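Local structure of putative rhamnosidase (Streptomyces avermitilis, 3W5M) at residues A[203-208]-A[291-297]; A[175-179]-A[233-238]. The protein hydrolyses terminal alpha-L-rhamnose residues from plant flavonoid glycosides and gum arabic, and also binds L-rhamnose through a calcium-dependent carbohydrate-binding module. All blocks are in the same frame, centred on the assembly; numbering follows the deposited sequence.

Interaction 1 of 2, residues A[203-208]-A[291-297]; sequences WRRPAV and PWGRVAP
W292 turns the edge of its indole toward a face of W203 in a T-shaped stack, ring centroids 4.8 Å apart and planes at 69°. Of the two indoles, W292 CD1 and W203 CE3 come nearest, 3.5 Å apart; the backbone O of W292 stands 3.4 Å from W203 CZ3. At the edge of the W203 ring, near its plane, V295 CG2 lies 3.9 Å from W203 CZ3. Farther along, P206 CB meets P297 CG at 4.0 Å, and V208 CG2 presses on P297 CB at a tight 3.3 Å. In the jelly-roll of the CBM67 module this sets the loop that follows strand 282-286 against the approach to an outermost strand, 207-210. P206 and P297 suit this seam, since neither has an N-H needing a partner, and no direct hydrogen bond crosses it. Instead one water donates to R204 O and, at 2.6 Å, to A296 O. W203, which binds rhamnose, holds CG between its backbone N and carbonyl carbon (chi1 57°), bringing the indole's other face against R204 CG; the R204 guanidinium is salt-bridged to E201. W292 is positioned by its NE1 bond to D179 OD2 and by stacking on W140.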
ATOM      1  N   TRP A 203      12.549   2.451 -28.379  1.00 28.03           N
ATOM      2  CA  TRP A 203      12.736   3.802 -28.930  1.00 26.80           C
ATOM      3  C   TRP A 203      11.918   4.847 -28.177  1.00 26.40           C
ATOM      4  O   TRP A 203      12.251   6.040 -28.195  1.00 25.76           O
ATOM      5  CB  TRP A 203      12.411   3.842 -30.417  1.00 27.59           C
ATOM      6  CG  TRP A 203      11.025   3.386 -30.758  1.00 28.38           C
ATOM      7  CD1 TRP A 203      10.641   2.146 -31.166  1.00 29.04           C
ATOM      8  CD2 TRP A 203       9.842   4.195 -30.739  1.00 30.11           C
ATOM      9  NE1 TRP A 203       9.272   2.125 -31.393  1.00 30.45           N
ATOM     10  CE2 TRP A 203       8.763   3.377 -31.150  1.00 30.23           C
ATOM     11  CE3 TRP A 203       9.594   5.538 -30.426  1.00 28.88           C
ATOM     12  CZ2 TRP A 203       7.452   3.860 -31.250  1.00 32.30           C
ATOM     13  CZ3 TRP A 203       8.292   6.014 -30.523  1.00 31.30           C
ATOM     14  CH2 TRP A 203       7.241   5.180 -30.941  1.00 28.64           C
ATOM     15  N   ARG A 204      10.829   4.391 -27.540  1.00 26.92           N
ATOM     16  CA  ARG A 204       9.993   5.244 -26.687  1.00 26.35           C
ATOM     17  C   ARG A 204      10.678   5.731 -25.435  1.00 27.16           C
ATOM     18  O   ARG A 204      10.219   6.711 -24.823  1.00 27.36           O
ATOM     19  CB  ARG A 204       8.746   4.488 -26.251  1.00 30.52           C
ATOM     20  CG  ARG A 204       7.818   4.111 -27.388  1.00 31.82           C
ATOM     21  CD  ARG A 204       6.547   3.500 -26.817  1.00 37.25           C
ATOM     22  NE  ARG A 204       5.736   2.907 -27.868  1.00 41.83           N
ATOM     23  CZ  ARG A 204       4.899   3.581 -28.647  1.00 41.41           C
ATOM     24  NH1 ARG A 204       4.742   4.896 -28.500  1.00 39.59           N
ATOM     25  NH2 ARG A 204       4.217   2.927 -29.577  1.00 43.40           N
ATOM     26  N   ARG A 205      11.749   5.048 -25.034  1.00 26.41           N
ATOM     27  CA  ARG A 205      12.365   5.285 -23.719  1.00 25.64           C
ATOM     28  C   ARG A 205      13.849   5.553 -23.857  1.00 24.44           C
ATOM     29  O   ARG A 205      14.670   4.660 -23.615  1.00 24.11           O
ATOM     30  CB  ARG A 205      12.093   4.130 -22.729  1.00 28.43           C
ATOM     31  CG  ARG A 205      10.607   3.979 -22.376  1.00 30.84           C
ATOM     32  CD  ARG A 205      10.277   2.708 -21.612  1.00 34.39           C
ATOM     33  NE  ARG A 205      10.680   1.501 -22.325  1.00 35.05           N
ATOM     34  CZ  ARG A 205       9.947   0.873 -23.240  1.00 37.13           C
ATOM     35  NH1 ARG A 205       8.743   1.329 -23.580  1.00 36.65           N
ATOM     36  NH2 ARG A 205      10.431  -0.218 -23.829  1.00 36.92           N
ATOM     37  N   PRO A 206      14.199   6.775 -24.291  1.00 25.63           N
ATOM     38  CA  PRO A 206      15.612   7.169 -24.391  1.00 25.70           C
ATOM     39  C   PRO A 206      16.365   6.988 -23.079  1.00 27.01           C
ATOM     40  O   PRO A 206      15.810   7.234 -22.014  1.00 28.25           O
ATOM     41  CB  PRO A 206      15.548   8.666 -24.736  1.00 25.83           C
ATOM     42  CG  PRO A 206      14.207   8.877 -25.309  1.00 26.51           C
ATOM     43  CD  PRO A 206      13.287   7.846 -24.716  1.00 25.39           C
ATOM     44  N   ALA A 207      17.617   6.564 -23.171  1.00 26.45           N
ATOM     45  CA  ALA A 207      18.518   6.477 -22.021  1.00 25.64           C
ATOM     46  C   ALA A 207      19.349   7.751 -21.929  1.00 28.67           C
ATOM     47  O   ALA A 207      19.719   8.361 -22.959  1.00 24.63           O
ATOM     48  CB  ALA A 207      19.427   5.276 -22.153  1.00 26.65           C
ATOM     49  N   VAL A 208      19.649   8.147 -20.692  1.00 28.62           N
ATOM     50  CA  VAL A 208      20.574   9.240 -20.431  1.00 30.38           C
ATOM     51  C   VAL A 208      21.776   8.680 -19.658  1.00 31.04           C
ATOM     52  O   VAL A 208      21.601   8.058 -18.620  1.00 30.69           O
ATOM     53  CB  VAL A 208      19.905  10.382 -19.627  1.00 31.86           C
ATOM     54  CG1 VAL A 208      20.899  11.516 -19.364  1.00 32.45           C
ATOM     55  CG2 VAL A 208      18.723  10.932 -20.397  1.00 32.79           C
ATOM     56  N   PRO A 291       7.274   8.701 -37.319  1.00 28.30           N
ATOM     57  CA  PRO A 291       6.257   8.011 -36.515  1.00 28.84           C
ATOM     58  C   PRO A 291       6.511   8.057 -35.013  1.00 29.14           C
ATOM     59  O   PRO A 291       5.697   7.534 -34.241  1.00 29.57           O
ATOM     60  CB  PRO A 291       6.363   6.565 -36.987  1.00 28.62           C
ATOM     61  CG  PRO A 291       7.747   6.425 -37.516  1.00 28.45           C
ATOM     62  CD  PRO A 291       8.200   7.769 -37.981  1.00 27.55           C
ATOM     63  N   TRP A 292       7.634   8.659 -34.594  1.00 27.42           N
ATOM     64  CA  TRP A 292       8.109   8.472 -33.233  1.00 25.54           C
ATOM     65  C   TRP A 292       7.610   9.517 -32.230  1.00 27.74           C
ATOM     66  O   TRP A 292       7.649   9.267 -31.017  1.00 30.83           O
ATOM     67  CB  TRP A 292       9.637   8.385 -33.218  1.00 24.32           C
ATOM     68  CG  TRP A 292      10.182   7.297 -34.088  1.00 22.21           C
ATOM     69  CD1 TRP A 292      10.079   5.949 -33.883  1.00 22.62           C
ATOM     70  CD2 TRP A 292      10.931   7.464 -35.299  1.00 23.11           C
ATOM     71  NE1 TRP A 292      10.706   5.266 -34.907  1.00 24.32           N
ATOM     72  CE2 TRP A 292      11.263   6.164 -35.769  1.00 22.89           C
ATOM     73  CE3 TRP A 292      11.397   8.591 -36.015  1.00 23.63           C
ATOM     74  CZ2 TRP A 292      11.998   5.952 -36.939  1.00 22.87           C
ATOM     75  CZ3 TRP A 292      12.143   8.375 -37.185  1.00 23.13           C
ATOM     76  CH2 TRP A 292      12.434   7.069 -37.627  1.00 21.97           C
ATOM     77  N   GLY A 293       7.160  10.678 -32.735  1.00 29.16           N
ATOM     78  CA  GLY A 293       6.618  11.765 -31.915  1.00 28.49           C
ATOM     79  C   GLY A 293       7.620  12.413 -30.971  1.00 30.90           C
ATOM     80  O   GLY A 293       8.839  12.329 -31.180  1.00 28.90           O
ATOM     81  N   ARG A 294       7.106  13.021 -29.906  1.00 29.29           N
ATOM     82  CA  ARG A 294       7.908  13.897 -29.053  1.00 30.43           C
ATOM     83  C   ARG A 294       8.588  13.132 -27.916  1.00 30.63           C
ATOM     84  O   ARG A 294       8.418  13.454 -26.733  1.00 29.94           O
ATOM     85  CB  ARG A 294       7.051  15.059 -28.531  1.00 32.74           C
ATOM     86  CG  ARG A 294       6.454  15.919 -29.636  1.00 36.26           C
ATOM     87  CD  ARG A 294       5.704  17.138 -29.086  1.00 39.82           C
ATOM     88  NE  ARG A 294       6.586  18.057 -28.354  1.00 42.30           N
ATOM     89  CZ  ARG A 294       7.185  19.134 -28.872  1.00 44.74           C
ATOM     90  NH1 ARG A 294       7.016  19.473 -30.144  1.00 48.49           N
ATOM     91  NH2 ARG A 294       7.967  19.886 -28.111  1.00 47.56           N
ATOM     92  N   VAL A 295       9.398  12.147 -28.293  1.00 28.88           N
ATOM     93  CA  VAL A 295      10.058  11.245 -27.366  1.00 29.55           C
ATOM     94  C   VAL A 295      11.013  11.998 -26.431  1.00 26.32           C
ATOM     95  O   VAL A 295      11.788  12.828 -26.882  1.00 25.26           O
ATOM     96  CB  VAL A 295      10.796  10.141 -28.168  1.00 32.70           C
ATOM     97  CG1 VAL A 295      11.922   9.537 -27.379  1.00 36.74           C
ATOM     98  CG2 VAL A 295       9.819   9.058 -28.591  1.00 35.65           C
ATOM     99  N   ALA A 296      10.933  11.725 -25.126  1.00 26.24           N
ATOM    100  CA  ALA A 296      11.829  12.359 -24.141  1.00 25.65           C
ATOM    101  C   ALA A 296      12.333  11.384 -23.088  1.00 25.65           C
ATOM    102  O   ALA A 296      11.581  10.527 -22.623  1.00 27.45           O
ATOM    103  CB  ALA A 296      11.153  13.548 -23.452  1.00 26.31           C
ATOM    104  N   PRO A 297      13.605  11.523 -22.681  1.00 26.16           N
ATOM    105  CA  PRO A 297      14.109  10.729 -21.560  1.00 25.18           C
ATOM    106  C   PRO A 297      13.365  11.156 -20.295  1.00 24.19           C
ATOM    107  O   PRO A 297      12.905  12.297 -20.207  1.00 26.57           O
ATOM    108  CB  PRO A 297      15.588  11.151 -21.439  1.00 26.41           C
ATOM    109  CG  PRO A 297      15.887  12.010 -22.614  1.00 26.13           C
ATOM    110  CD  PRO A 297      14.594  12.472 -23.218  1.00 25.96           C
TER
HETATM  111  O   HOH W   1      10.841   8.028 -22.199  1.00 34.17           O

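Interaction 2 of 2, residues A[175-179]-A[233-238]; sequences AISAD and PAGWIC. With CA (calcium ion), chain B.
Strands 175-179 and 235-238 run antiparallel, their axes 4.7 Å apart at 175°, with S177-I237 and D179-G235 as hydrogen-bonded pairs and I176-C238 and A178-W236 as non-hydrogen-bonded ones. They are neighbouring strands in one sheet of the CBM67 jelly-roll. S177 N to I237 O and I237 N to S177 O are both 3.0 Å; D179 N to G235 O is 2.8 Å, but the return bond, G235 N to D179 O, stretches to 3.3 Å. I176, A178, W236 and C238 share the face turned to the opposing sheet, where apolar side chains belong. With CG1 anti to the backbone N (chi1 -178°), I176 extends CD1 to 4.0 Å from both W236 CE3 and W236 CZ3, and it also touches Y182 and V184 across the sandwich. Replacing I176 by an alanine would remove CG1, CG2 and CD1, which is likely to leave the six-membered ring of W236 without this apolar neighbour and to open a gap toward Y182 and V184. The small A178 lets its CB approach W236 CB to 3.5 Å. W236 is further held edge-to-face by F159 and W257. On the reverse face S177 CB packs on I237 CG2, and S177 OG bonds to W203 O. At the strand end the pairing gives way to a calcium site: D179 OD1 and P233 O, 3.2 Å from each other, are brought together by the metal, which N180, N228 and three waters also ligate. Aspartate suits this place because its two oxygens divide the work, OD1 binding calcium while D179 OD2, the partner of W292, accepts at 2.7 Å from the O of one of the calcium-bound waters.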
ATOM      1  N   ALA A 175      22.174  11.521 -24.288  1.00 20.04           N
ATOM      2  CA  ALA A 175      20.806  10.997 -24.342  1.00 20.53           C
ATOM      3  C   ALA A 175      20.688  10.336 -25.726  1.00 20.05           C
ATOM      4  O   ALA A 175      21.130  10.898 -26.718  1.00 20.41           O
ATOM      5  CB  ALA A 175      19.795  12.124 -24.212  1.00 21.63           C
ATOM      6  N   ILE A 176      20.135   9.135 -25.772  1.00 19.40           N
ATOM      7  CA  ILE A 176      20.165   8.354 -27.014  1.00 20.86           C
ATOM      8  C   ILE A 176      18.969   7.400 -27.039  1.00 21.37           C
ATOM      9  O   ILE A 176      18.568   6.840 -26.016  1.00 21.96           O
ATOM     10  CB  ILE A 176      21.517   7.617 -27.173  1.00 20.40           C
ATOM     11  CG1 ILE A 176      21.605   6.830 -28.498  1.00 20.68           C
ATOM     12  CG2 ILE A 176      21.750   6.675 -25.996  1.00 20.65           C
ATOM     13  CD1 ILE A 176      23.016   6.523 -28.967  1.00 20.44           C
ATOM     14  N   SER A 177      18.372   7.254 -28.213  1.00 21.68           N
ATOM     15  CA  SER A 177      17.320   6.292 -28.403  1.00 21.34           C
ATOM     16  C   SER A 177      17.445   5.700 -29.810  1.00 22.24           C
ATOM     17  O   SER A 177      17.980   6.365 -30.697  1.00 19.61           O
ATOM     18  CB  SER A 177      15.973   7.011 -28.275  1.00 22.96           C
ATOM     19  OG  SER A 177      14.914   6.066 -28.234  1.00 25.51           O
ATOM     20  N   ALA A 178      16.958   4.474 -30.024  1.00 20.11           N
ATOM     21  CA  ALA A 178      16.938   3.956 -31.400  1.00 21.52           C
ATOM     22  C   ALA A 178      15.726   3.095 -31.629  1.00 22.41           C
ATOM     23  O   ALA A 178      15.286   2.396 -30.727  1.00 22.69           O
ATOM     24  CB  ALA A 178      18.199   3.154 -31.716  1.00 20.17           C
ATOM     25  N   ASP A 179      15.212   3.172 -32.846  1.00 22.28           N
ATOM     26  CA  ASP A 179      14.289   2.192 -33.385  1.00 21.89           C
ATOM     27  C   ASP A 179      15.142   1.269 -34.283  1.00 22.54           C
ATOM     28  O   ASP A 179      15.425   1.640 -35.426  1.00 24.77           O
ATOM     29  CB  ASP A 179      13.259   2.955 -34.232  1.00 22.48           C
ATOM     30  CG  ASP A 179      12.159   2.043 -34.795  1.00 23.97           C
ATOM     31  OD1 ASP A 179      12.390   0.836 -34.858  1.00 25.30           O
ATOM     32  OD2 ASP A 179      11.105   2.544 -35.211  1.00 23.70           O
ATOM     33  N   PRO A 233       9.960   1.156 -40.038  1.00 26.33           N
ATOM     34  CA  PRO A 233      10.715   2.372 -39.642  1.00 24.04           C
ATOM     35  C   PRO A 233      12.007   2.098 -38.874  1.00 22.90           C
ATOM     36  O   PRO A 233      12.067   1.176 -38.071  1.00 23.40           O
ATOM     37  CB  PRO A 233       9.725   3.147 -38.779  1.00 25.56           C
ATOM     38  CG  PRO A 233       8.372   2.680 -39.231  1.00 25.84           C
ATOM     39  CD  PRO A 233       8.540   1.235 -39.632  1.00 25.84           C
ATOM     40  N   ALA A 234      13.036   2.879 -39.165  1.00 22.03           N
ATOM     41  CA  ALA A 234      14.299   2.767 -38.447  1.00 20.43           C
ATOM     42  C   ALA A 234      14.868   4.140 -38.325  1.00 21.72           C
ATOM     43  O   ALA A 234      14.620   5.024 -39.160  1.00 23.10           O
ATOM     44  CB  ALA A 234      15.291   1.865 -39.175  1.00 19.94           C
ATOM     45  N   GLY A 235      15.637   4.324 -37.262  1.00 19.28           N
ATOM     46  CA  GLY A 235      16.335   5.570 -37.053  1.00 20.95           C
ATOM     47  C   GLY A 235      16.892   5.599 -35.641  1.00 18.57           C
ATOM     48  O   GLY A 235      16.396   4.895 -34.753  1.00 20.12           O
ATOM     49  N   TRP A 236      17.879   6.456 -35.406  1.00 19.17           N
ATOM     50  CA  TRP A 236      18.393   6.594 -34.028  1.00 18.36           C
ATOM     51  C   TRP A 236      18.692   8.075 -33.837  1.00 18.73           C
ATOM     52  O   TRP A 236      18.862   8.814 -34.816  1.00 18.42           O
ATOM     53  CB  TRP A 236      19.605   5.661 -33.743  1.00 17.88           C
ATOM     54  CG  TRP A 236      20.859   6.050 -34.448  1.00 18.16           C
ATOM     55  CD1 TRP A 236      21.236   5.702 -35.720  1.00 18.88           C
ATOM     56  CD2 TRP A 236      21.901   6.902 -33.944  1.00 18.76           C
ATOM     57  NE1 TRP A 236      22.445   6.286 -36.030  1.00 19.92           N
ATOM     58  CE2 TRP A 236      22.886   7.008 -34.956  1.00 19.34           C
ATOM     59  CE3 TRP A 236      22.108   7.553 -32.723  1.00 19.69           C
ATOM     60  CZ2 TRP A 236      24.061   7.761 -34.800  1.00 19.45           C
ATOM     61  CZ3 TRP A 236      23.289   8.307 -32.563  1.00 19.03           C
ATOM     62  CH2 TRP A 236      24.235   8.407 -33.601  1.00 18.54           C
ATOM     63  N   ILE A 237      18.684   8.529 -32.587  1.00 16.95           N
ATOM     64  CA  ILE A 237      18.802   9.943 -32.325  1.00 17.82           C
ATOM     65  C   ILE A 237      19.631  10.126 -31.044  1.00 18.65           C
ATOM     66  O   ILE A 237      19.528   9.300 -30.109  1.00 18.53           O
ATOM     67  CB  ILE A 237      17.377  10.527 -32.140  1.00 18.16           C
ATOM     68  CG1 ILE A 237      17.409  12.069 -32.005  1.00 18.56           C
ATOM     69  CG2 ILE A 237      16.670   9.843 -30.944  1.00 18.86           C
ATOM     70  CD1 ILE A 237      16.027  12.724 -32.188  1.00 18.95           C
ATOM     71  N   CYS A 238      20.446  11.181 -30.979  1.00 19.30           N
ATOM     72  CA  CYS A 238      21.165  11.442 -29.732  1.00 20.10           C
ATOM     73  C   CYS A 238      21.445  12.924 -29.544  1.00 19.41           C
ATOM     74  O   CYS A 238      21.361  13.714 -30.509  1.00 19.16           O
ATOM     75  CB  CYS A 238      22.471  10.620 -29.642  1.00 21.81           C
ATOM     76  SG  CYS A 238      23.812  11.240 -30.691  1.00 24.68           S
TER
HETATM   77 CA    CA B1201      11.874  -0.731 -36.530  1.00 31.07          CA
HETATM   78  O   HOH W   2       9.601   0.496 -36.052  1.00 34.16           O
HETATM   79  O   HOH W   3      10.491  -1.911 -38.120  1.00 28.78           O
HETATM   80  O   HOH W   4      10.074  -1.956 -35.125  1.00 44.18           O

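Along the chain the four segments come in the order 175-179, 203-208, 233-238, 291-297, so the two contacts cross rather than nest. Interaction 2 closes a loop of 53 residues that includes 203-208 and the calcium ligands N180 and N228; interaction 1 closes one of 82 residues containing 233-238. Strand 171-179 is the common element, lying between 207-210 and 235-244 in one sheet, and the backbone bond from I176 N to A207 O carries the pairing from one contact into the other. Together they tie the closing loop of the module to this sheet, bringing rhamnose-binding W203 and D179 side by side near the calcium.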